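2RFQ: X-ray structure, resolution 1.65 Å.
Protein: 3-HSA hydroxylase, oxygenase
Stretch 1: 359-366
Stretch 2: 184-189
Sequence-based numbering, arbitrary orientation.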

# COMPACT_ATOMS: atom_id res chain seq x y z
N TRP A 359 -1.27 -15.59 12.39
CA TRP A 359 -1.89 -14.29 12.06
C TRP A 359 -2.29 -13.55 13.34
O TRP A 359 -1.87 -12.42 13.56
CB TRP A 359 -3.09 -14.54 11.11
CG TRP A 359 -3.88 -13.33 10.70
CD1 TRP A 359 -3.45 -12.26 9.94
CD2 TRP A 359 -5.23 -13.06 11.05
NE1 TRP A 359 -4.48 -11.34 9.79
CE2 TRP A 359 -5.58 -11.81 10.46
CE3 TRP A 359 -6.19 -13.76 11.80
CZ2 TRP A 359 -6.87 -11.26 10.58
CZ3 TRP A 359 -7.48 -13.20 11.94
CH2 TRP A 359 -7.79 -11.97 11.35
N ARG A 360 -3.07 -14.21 14.20
CA ARG A 360 -3.47 -13.56 15.46
C ARG A 360 -2.28 -13.27 16.35
O ARG A 360 -2.19 -12.19 16.97
CB ARG A 360 -4.46 -14.44 16.20
CG ARG A 360 -5.84 -14.44 15.50
CD ARG A 360 -6.84 -15.32 16.27
NE ARG A 360 -6.51 -16.74 16.21
CZ ARG A 360 -5.93 -17.44 17.19
NH1 ARG A 360 -5.59 -16.86 18.35
NH2 ARG A 360 -5.68 -18.73 17.02
N ASP A 361 -1.36 -14.23 16.40
CA ASP A 361 -0.15 -14.08 17.23
C ASP A 361 0.71 -12.86 16.83
O ASP A 361 1.19 -12.11 17.70
CB ASP A 361 0.68 -15.36 17.17
CG ASP A 361 0.08 -16.49 18.00
OD1 ASP A 361 -0.91 -16.31 18.73
OD2 ASP A 361 0.61 -17.63 17.90
N ALA A 362 0.93 -12.70 15.52
CA ALA A 362 1.76 -11.58 15.01
C ALA A 362 1.07 -10.26 15.31
O ALA A 362 1.70 -9.29 15.73
CB ALA A 362 2.04 -11.74 13.51
N HIS A 363 -0.26 -10.22 15.12
CA HIS A 363 -0.98 -8.97 15.39
C HIS A 363 -0.99 -8.63 16.88
O HIS A 363 -1.01 -7.45 17.27
CB HIS A 363 -2.38 -9.03 14.80
CG HIS A 363 -2.39 -8.78 13.33
ND1 HIS A 363 -2.42 -7.50 12.80
CD2 HIS A 363 -2.31 -9.63 12.28
CE1 HIS A 363 -2.38 -7.58 11.47
NE2 HIS A 363 -2.31 -8.86 11.14
N ALA A 364 -0.88 -9.66 17.72
CA ALA A 364 -0.80 -9.40 19.15
C ALA A 364 0.58 -8.89 19.50
O ALA A 364 0.71 -7.92 20.27
CB ALA A 364 -1.14 -10.65 19.95
N GLY A 365 1.62 -9.51 18.94
CA GLY A 365 3.01 -9.09 19.22
C GLY A 365 3.23 -7.64 18.78
O GLY A 365 4.02 -6.90 19.37
N ARG A 366 2.51 -7.24 17.74
CA ARG A 366 2.61 -5.91 17.15
C ARG A 366 2.37 -4.79 18.17
O ARG A 366 2.89 -3.68 18.01
CB ARG A 366 1.63 -5.80 15.99
CG ARG A 366 1.44 -4.37 15.42
CD ARG A 366 2.72 -3.80 14.77
NE ARG A 366 2.38 -2.49 14.22
CZ ARG A 366 2.28 -1.37 14.93
NH1 ARG A 366 1.89 -0.26 14.30
NH2 ARG A 366 2.56 -1.35 16.23
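Stretch 2 184-189: VVGLRG

Residues 184-189 lie against the helix that runs through Arg-360, Asp-361 and Ala-364 as an irregular segment, extended at Val-184, turning through Leu-187 with positive phi and psi (52°/34°), and entering a 3-10 segment at Arg-188. From Val-185 to Leu-187 the contacts move from Arg-360 to Asp-361, Ala-364 and Gly-365, and Arg-188 returns to Arg-360. The CA atoms come closest at Gly-186, whose CA lies 4.4 Å from Asp-361 CA. Such closeness suits glycine: an ideal CB here would point toward the helix and sit 2.2 Å from Arg-360 O, a clash, and 3.1 Å from Ala-364 CB. Ala-364, one turn after Arg-360, offers only a methyl group, its CB 3.5 Å from Gly-186 C.

Two hydrogen bonds, each pairing a helix side chain with a backbone atom of stretch 2, flank this glycine. Arg-360 O already accepts from Ala-364 N (2.9 Å); the bonds to stretch 2 are made by the side chains of Arg-360 and Asp-361. Arg-360 NH1 donates to Val-185 O at 2.9 Å, with the carbonyl at the edge of the guanidinium, near its plane. Asp-361, its chi1 in the m well, brings OD1 to 2.8 Å from Leu-187 N and accepts its hydrogen. The same OD1 accepts from a water at 2.7 Å, and that water accepts from Arg-188 N at 2.9 Å; one carboxylate oxygen thus serves two successive backbone amides, the first directly and the second through water.

Arg-188 folds back within its own segment, its NE donating to Val-184 O at 2.7 Å. Its NH1 lies 3.7 Å from Arg-360 NH1, which sits over one face of the Arg-188 guanidinium, a close approach of like charges. Leu-187 supplies the apolar contact: its CG packs 4.0 Å from Ala-364 CB, and its CD1 comes within 3.6 Å of Gly-365 N, whose hydrogen is already given to Asp-361 O (2.9 Å).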

# COMPACT_ATOMS: atom_id res chain seq x y z
N VAL A 184 -6.67 -12.66 25.78
CA VAL A 184 -6.41 -11.86 24.57
C VAL A 184 -6.62 -12.64 23.27
O VAL A 184 -6.72 -13.87 23.27
CB VAL A 184 -4.98 -11.30 24.60
CG1 VAL A 184 -4.84 -10.25 25.71
CG2 VAL A 184 -4.00 -12.42 24.81
N VAL A 185 -6.65 -11.91 22.16
CA VAL A 185 -7.00 -12.52 20.86
C VAL A 185 -5.83 -13.29 20.20
O VAL A 185 -6.02 -14.14 19.33
CB VAL A 185 -7.54 -11.42 19.89
CG1 VAL A 185 -6.40 -10.45 19.51
CG2 VAL A 185 -8.22 -12.03 18.62
N GLY A 186 -4.62 -12.96 20.61
CA GLY A 186 -3.41 -13.67 20.11
C GLY A 186 -2.32 -13.73 21.16
O GLY A 186 -2.38 -13.05 22.20
N LEU A 187 -1.28 -14.52 20.86
CA LEU A 187 -0.23 -14.83 21.86
C LEU A 187 -0.86 -15.34 23.16
O LEU A 187 -0.34 -15.14 24.26
CB LEU A 187 0.69 -13.61 22.13
CG LEU A 187 1.66 -13.29 20.97
CD1 LEU A 187 2.45 -11.99 21.35
CD2 LEU A 187 2.61 -14.49 20.70
N ARG A 188 -1.97 -16.06 23.02
CA ARG A 188 -2.69 -16.60 24.19
C ARG A 188 -1.78 -17.51 25.02
O ARG A 188 -1.79 -17.48 26.26
CB ARG A 188 -3.92 -17.38 23.72
CG ARG A 188 -4.96 -16.45 23.16
CD ARG A 188 -6.14 -17.23 22.55
NE ARG A 188 -7.23 -16.32 22.26
CZ ARG A 188 -8.25 -16.59 21.44
NH1 ARG A 188 -8.30 -17.76 20.78
NH2 ARG A 188 -9.22 -15.70 21.30
N GLY A 189 -0.95 -18.30 24.34
CA GLY A 189 -0.06 -19.24 25.03
C GLY A 189 1.03 -18.61 25.88
O GLY A 189 1.66 -19.30 26.68
O HOH W 1 -2.83 -17.16 20.47